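Terminase, small subunit (Thermus phage G20c, PDB 6EJQ) probably recognises viral DNA at the packaging initiation site and regulates the ATPase of the large terminase subunit, assembling as a nine-membered ring for genome packaging. Local coordinates at residues R35-T38 / E39-L43; A64-G67 / Q68-R72. All coordinates share one frame; numbering follows the deposited sequence.

Contact 1 and contact 2 lie about 37 Å apart between centres, on helices that follow one another in the chain, and do not touch, their nearest atoms being about 24 Å apart. Contact 1 (35-38 with 39-43) sits far out in the N-terminal domain, where a loop enters helix 39-53; it is largely a surface arrangement with two buried valines, held by a cap, a salt bridge and a water. Contact 2 (64-67 with 68-72) is internal to helix 59-95, nearer the centre of the chain, and no touching residue is fully exposed. Its bonds are backbone to backbone, while its charged side chains reach other subunits. No other chain of the assembly touches contact 1.

Contact 1: residues R35-T38 / E39-L43; sequences RKVT and EEEVL
Thr-38 ends an extended approach and Glu-39 opens helix 39-53. The first full helical bond follows at once, from Val-42 N to Thr-38 O at 3.2 Å. Thr-38 is the N-cap: with chi1 at 60°, OG1 sits between the backbone N and the carbonyl carbon of its own residue, where it accepts Glu-41 N at 3.2 Å. Glu-41 answers from the third helical position. Its chain runs out extended, and Glu-41 OE1 accepts a hydrogen bond from a water at 2.6 Å, which itself accepts one from Thr-38 N. The same carboxylate meets the Arg-35 guanidinium edge-on, the two planes only 9° apart. Arg-35 NH1 lies 2.9 Å from Glu-41 OE1 in a salt bridge and 3.0 Å from Glu-41 OE2, whose syn lone pair takes a nearly straight hydrogen bond (165°). Val-37 CG1 rests over one guanidinium face, offset toward its rim, while Val-37 CG2 meets Val-42 CG2 at 4.3 Å. Ala-26 of helix 22-33 lies against both valines, and Val-12 of helix 4-17 packs on Val-42. The arrangement is a threonine N-cap, its N-H linked through water to the glutamate three residues on, starting the third helix of a helix-turn-helix-clan domain.

Contact 2: residues A64-G67 / Q68-R72; sequences AEVG and QALER
The peptide groups of Ala-64 to Gly-67 are the flat groups that matter here, each carbonyl oxygen receiving an N-H from one turn further on. The donors stand off the carbonyl planes, by 23° for Gln-68 N on Ala-64 O (3.0 Å) and by 29° for Glu-71 N on Gly-67 O (3.2 Å); Ala-69 N on Glu-65 O and Leu-70 N on Val-66 O complete the ladder. Side chains of 68-72 lean back over the same oxygens. Gln-68 CG passes alongside Ala-64 O at 3.4 Å. Leu-70 has CG anti to its carbonyl carbon (chi1 -62°), which turns the branch toward the preceding turn: Leu-70 CG comes to 3.3 Å from Val-66 O, and Leu-70 CD1 touches Val-66 CG1 at 4.2 Å. Ala-69 CB similarly lies 3.4 Å from Glu-65 O. Leu-70 also packs on Ala-132 and Leu-133 of helix 112-139 in the same chain. Glu-65 forms salt bridges with Arg-74 and Arg-129 of a neighbouring subunit, and Arg-72 pairs with Asp-126 of that subunit while giving a hydrogen bond to Leu-17 O of another neighbouring subunit. The carbonyls of 64-67 are thus satisfied inside the helix, while the charged ends of Glu-65 and Arg-72 join copies in the nine-membered ring.

Contact 1: residues R35-T38 / E39-L43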
ATOM      1  N   ARG B  35     -26.197 -19.730 -41.807  1.00 68.76           N
ATOM      2  CA  ARG B  35     -26.031 -21.176 -41.824  1.00 67.92           C
ATOM      3  C   ARG B  35     -26.259 -21.735 -40.420  1.00 70.90           C
ATOM      4  O   ARG B  35     -25.951 -21.071 -39.437  1.00 76.65           O
ATOM      5  CB  ARG B  35     -24.608 -21.501 -42.253  1.00 68.87           C
ATOM      6  CG  ARG B  35     -24.408 -22.934 -42.702  1.00 70.59           C
ATOM      7  CD  ARG B  35     -23.181 -23.557 -42.074  1.00 68.77           C
ATOM      8  NE  ARG B  35     -21.991 -22.703 -42.152  1.00 64.73           N
ATOM      9  CZ  ARG B  35     -20.877 -22.905 -41.447  1.00 60.86           C
ATOM     10  NH1 ARG B  35     -20.771 -23.934 -40.612  1.00 58.57           N
ATOM     11  NH2 ARG B  35     -19.851 -22.076 -41.578  1.00 62.98           N
ATOM     12  N   LYS B  36     -26.785 -22.949 -40.318  1.00 71.35           N
ATOM     13  CA  LYS B  36     -27.064 -23.549 -39.015  1.00 73.50           C
ATOM     14  C   LYS B  36     -25.788 -24.170 -38.463  1.00 72.42           C
ATOM     15  O   LYS B  36     -25.483 -25.324 -38.778  1.00 75.92           O
ATOM     16  CB  LYS B  36     -28.159 -24.617 -39.136  1.00 78.27           C
ATOM     17  CG  LYS B  36     -29.516 -24.092 -39.593  1.00 81.28           C
ATOM     18  CD  LYS B  36     -30.262 -25.141 -40.412  1.00 82.84           C
ATOM     19  CE  LYS B  36     -31.673 -24.708 -40.770  1.00 80.26           C
ATOM     20  NZ  LYS B  36     -32.619 -24.926 -39.646  1.00 79.26           N
ATOM     21  N   VAL B  37     -25.035 -23.414 -37.656  1.00 67.45           N
ATOM     22  CA  VAL B  37     -23.813 -23.966 -37.036  1.00 62.32           C
ATOM     23  C   VAL B  37     -24.224 -24.642 -35.726  1.00 58.22           C
ATOM     24  O   VAL B  37     -25.093 -24.145 -35.011  1.00 56.30           O
ATOM     25  CB  VAL B  37     -22.652 -22.935 -36.859  1.00 63.06           C
ATOM     26  CG1 VAL B  37     -22.599 -21.937 -38.012  1.00 61.61           C
ATOM     27  CG2 VAL B  37     -22.735 -22.191 -35.548  1.00 66.81           C
ATOM     28  N   THR B  38     -23.620 -25.788 -35.444  1.00 56.39           N
ATOM     29  CA  THR B  38     -23.991 -26.606 -34.300  1.00 59.69           C
ATOM     30  C   THR B  38     -22.996 -26.397 -33.159  1.00 63.29           C
ATOM     31  O   THR B  38     -21.871 -25.947 -33.389  1.00 63.78           O
ATOM     32  CB  THR B  38     -24.010 -28.107 -34.678  1.00 60.97           C
ATOM     33  OG1 THR B  38     -22.714 -28.519 -35.131  1.00 58.42           O
ATOM     34  CG2 THR B  38     -25.033 -28.378 -35.782  1.00 60.18           C
ATOM     35  N   GLU B  39     -23.419 -26.726 -31.937  1.00 64.71           N
ATOM     36  CA  GLU B  39     -22.500 -26.858 -30.797  1.00 66.13           C
ATOM     37  C   GLU B  39     -21.238 -27.619 -31.197  1.00 63.55           C
ATOM     38  O   GLU B  39     -20.131 -27.160 -30.924  1.00 62.13           O
ATOM     39  CB  GLU B  39     -23.154 -27.603 -29.616  1.00 69.48           C
ATOM     40  CG  GLU B  39     -23.484 -26.758 -28.390  1.00 74.20           C
ATOM     41  CD  GLU B  39     -23.415 -27.561 -27.091  1.00 76.96           C
ATOM     42  OE1 GLU B  39     -22.293 -27.812 -26.600  1.00 75.72           O
ATOM     43  OE2 GLU B  39     -24.480 -27.943 -26.559  1.00 82.76           O
ATOM     44  N   GLU B  40     -21.423 -28.768 -31.849  1.00 63.25           N
ATOM     45  CA  GLU B  40     -20.322 -29.698 -32.151  1.00 66.25           C
ATOM     46  C   GLU B  40     -19.273 -29.078 -33.057  1.00 58.08           C
ATOM     47  O   GLU B  40     -18.088 -29.313 -32.864  1.00 52.83           O
ATOM     48  CB  GLU B  40     -20.829 -31.021 -32.766  1.00 73.81           C
ATOM     49  CG  GLU B  40     -21.270 -32.069 -31.743  1.00 81.39           C
ATOM     50  CD  GLU B  40     -22.422 -31.609 -30.848  1.00 89.73           C
ATOM     51  OE1 GLU B  40     -22.402 -31.950 -29.642  1.00 97.28           O
ATOM     52  OE2 GLU B  40     -23.341 -30.899 -31.335  1.00 88.55           O
ATOM     53  N   GLU B  41     -19.712 -28.291 -34.036  1.00 54.98           N
ATOM     54  CA  GLU B  41     -18.781 -27.569 -34.894  1.00 51.19           C
ATOM     55  C   GLU B  41     -17.993 -26.536 -34.079  1.00 48.15           C
ATOM     56  O   GLU B  41     -16.788 -26.444 -34.228  1.00 46.70           O
ATOM     57  CB  GLU B  41     -19.498 -26.891 -36.057  1.00 49.66           C
ATOM     58  CG  GLU B  41     -18.535 -26.376 -37.120  1.00 51.31           C
ATOM     59  CD  GLU B  41     -19.201 -25.504 -38.155  1.00 51.28           C
ATOM     60  OE1 GLU B  41     -20.403 -25.699 -38.398  1.00 55.95           O
ATOM     61  OE2 GLU B  41     -18.525 -24.622 -38.735  1.00 50.74           O
ATOM     62  N   VAL B  42     -18.680 -25.783 -33.223  1.00 47.01           N
ATOM     63  CA  VAL B  42     -18.042 -24.754 -32.393  1.00 49.56           C
ATOM     64  C   VAL B  42     -16.974 -25.384 -31.512  1.00 48.77           C
ATOM     65  O   VAL B  42     -15.875 -24.846 -31.399  1.00 50.31           O
ATOM     66  CB  VAL B  42     -19.074 -23.943 -31.558  1.00 47.83           C
ATOM     67  CG1 VAL B  42     -18.396 -23.127 -30.460  1.00 49.24           C
ATOM     68  CG2 VAL B  42     -19.865 -23.016 -32.464  1.00 45.02           C
ATOM     69  N   LEU B  43     -17.295 -26.533 -30.925  1.00 51.36           N
ATOM     70  CA  LEU B  43     -16.350 -27.286 -30.092  1.00 52.77           C
ATOM     71  C   LEU B  43     -15.100 -27.707 -30.852  1.00 51.41           C
ATOM     72  O   LEU B  43     -13.995 -27.621 -30.319  1.00 52.68           O
ATOM     73  CB  LEU B  43     -17.024 -28.522 -29.474  1.00 53.48           C
ATOM     74  CG  LEU B  43     -17.980 -28.253 -28.311  1.00 55.62           C
ATOM     75  CD1 LEU B  43     -18.738 -29.523 -27.956  1.00 57.35           C
ATOM     76  CD2 LEU B  43     -17.234 -27.722 -27.090  1.00 56.73           C
TER
HETATM   77  O   HOH W   1     -22.426 -27.088 -37.557  1.00 56.19           O

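Contact 2: residues A64-G67 / Q68-R72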
ATOM      1  N   ALA B  64       9.511  -8.286 -32.096  1.00 41.48           N
ATOM      2  CA  ALA B  64       8.453  -7.483 -32.698  1.00 39.76           C
ATOM      3  C   ALA B  64       7.447  -6.997 -31.645  1.00 38.90           C
ATOM      4  O   ALA B  64       7.002  -5.851 -31.695  1.00 38.70           O
ATOM      5  CB  ALA B  64       7.744  -8.273 -33.792  1.00 38.95           C
ATOM      6  N   GLU B  65       7.093  -7.866 -30.704  1.00 38.74           N
ATOM      7  CA  GLU B  65       6.209  -7.488 -29.597  1.00 39.61           C
ATOM      8  C   GLU B  65       6.809  -6.365 -28.764  1.00 38.71           C
ATOM      9  O   GLU B  65       6.122  -5.399 -28.445  1.00 39.92           O
ATOM     10  CB  GLU B  65       5.896  -8.685 -28.692  1.00 39.92           C
ATOM     11  CG  GLU B  65       4.958  -9.712 -29.302  1.00 40.72           C
ATOM     12  CD  GLU B  65       3.538  -9.221 -29.455  1.00 41.85           C
ATOM     13  OE1 GLU B  65       3.125  -8.287 -28.731  1.00 42.32           O
ATOM     14  OE2 GLU B  65       2.821  -9.787 -30.304  1.00 44.29           O
ATOM     15  N   VAL B  66       8.086  -6.496 -28.421  1.00 39.36           N
ATOM     16  CA  VAL B  66       8.792  -5.487 -27.622  1.00 41.14           C
ATOM     17  C   VAL B  66       8.746  -4.143 -28.347  1.00 42.76           C
ATOM     18  O   VAL B  66       8.419  -3.124 -27.750  1.00 45.43           O
ATOM     19  CB  VAL B  66      10.255  -5.907 -27.332  1.00 41.29           C
ATOM     20  CG1 VAL B  66      11.068  -4.756 -26.749  1.00 41.81           C
ATOM     21  CG2 VAL B  66      10.298  -7.104 -26.384  1.00 41.65           C
ATOM     22  N   GLY B  67       9.038  -4.165 -29.642  1.00 40.41           N
ATOM     23  CA  GLY B  67       9.057  -2.966 -30.453  1.00 41.31           C
ATOM     24  C   GLY B  67       7.721  -2.273 -30.563  1.00 41.45           C
ATOM     25  O   GLY B  67       7.658  -1.048 -30.495  1.00 40.74           O
ATOM     26  N   GLN B  68       6.660  -3.051 -30.745  1.00 42.39           N
ATOM     27  CA  GLN B  68       5.303  -2.501 -30.762  1.00 45.10           C
ATOM     28  C   GLN B  68       4.881  -1.938 -29.410  1.00 40.80           C
ATOM     29  O   GLN B  68       4.260  -0.896 -29.354  1.00 40.26           O
ATOM     30  CB  GLN B  68       4.288  -3.535 -31.242  1.00 50.26           C
ATOM     31  CG  GLN B  68       4.424  -3.840 -32.730  1.00 60.26           C
ATOM     32  CD  GLN B  68       3.334  -4.762 -33.243  1.00 66.73           C
ATOM     33  OE1 GLN B  68       2.175  -4.361 -33.366  1.00 74.70           O
ATOM     34  NE2 GLN B  68       3.698  -6.005 -33.537  1.00 71.44           N
ATOM     35  N   ALA B  69       5.227  -2.623 -28.327  1.00 40.77           N
ATOM     36  CA  ALA B  69       4.893  -2.159 -26.972  1.00 39.28           C
ATOM     37  C   ALA B  69       5.522  -0.800 -26.672  1.00 37.51           C
ATOM     38  O   ALA B  69       4.869   0.085 -26.108  1.00 35.88           O
ATOM     39  CB  ALA B  69       5.325  -3.182 -25.934  1.00 37.84           C
ATOM     40  N   LEU B  70       6.780  -0.639 -27.066  1.00 36.80           N
ATOM     41  CA  LEU B  70       7.500   0.607 -26.829  1.00 36.98           C
ATOM     42  C   LEU B  70       6.955   1.753 -27.666  1.00 36.47           C
ATOM     43  O   LEU B  70       6.859   2.872 -27.172  1.00 37.16           O
ATOM     44  CB  LEU B  70       9.003   0.428 -27.046  1.00 37.02           C
ATOM     45  CG  LEU B  70       9.674  -0.585 -26.103  1.00 38.20           C
ATOM     46  CD1 LEU B  70      11.179  -0.580 -26.296  1.00 38.93           C
ATOM     47  CD2 LEU B  70       9.308  -0.347 -24.647  1.00 38.39           C
ATOM     48  N   GLU B  71       6.554   1.479 -28.901  1.00 35.80           N
ATOM     49  CA  GLU B  71       5.939   2.512 -29.736  1.00 36.87           C
ATOM     50  C   GLU B  71       4.577   2.932 -29.184  1.00 35.70           C
ATOM     51  O   GLU B  71       4.248   4.119 -29.173  1.00 35.36           O
ATOM     52  CB  GLU B  71       5.807   2.038 -31.191  1.00 38.15           C
ATOM     53  CG  GLU B  71       5.335   3.096 -32.200  1.00 38.69           C
ATOM     54  CD  GLU B  71       6.283   4.289 -32.333  1.00 39.82           C
ATOM     55  OE1 GLU B  71       7.486   4.172 -32.012  1.00 38.82           O
ATOM     56  OE2 GLU B  71       5.809   5.363 -32.758  1.00 41.70           O
ATOM     57  N   ARG B  72       3.791   1.959 -28.734  1.00 34.36           N
ATOM     58  CA  ARG B  72       2.489   2.246 -28.151  1.00 36.03           C
ATOM     59  C   ARG B  72       2.683   3.118 -26.910  1.00 35.17           C
ATOM     60  O   ARG B  72       1.969   4.088 -26.714  1.00 36.11           O
ATOM     61  CB  ARG B  72       1.724   0.957 -27.791  1.00 37.23           C
ATOM     62  CG  ARG B  72       0.220   1.169 -27.657  1.00 38.19           C
ATOM     63  CD  ARG B  72      -0.452   0.181 -26.714  1.00 39.06           C
ATOM     64  NE  ARG B  72      -0.219  -1.232 -27.037  1.00 41.22           N
ATOM     65  CZ  ARG B  72      -0.806  -1.913 -28.028  1.00 40.54           C
ATOM     66  NH1 ARG B  72      -1.647  -1.333 -28.876  1.00 42.33           N
ATOM     67  NH2 ARG B  72      -0.518  -3.193 -28.190  1.00 42.16           N
TER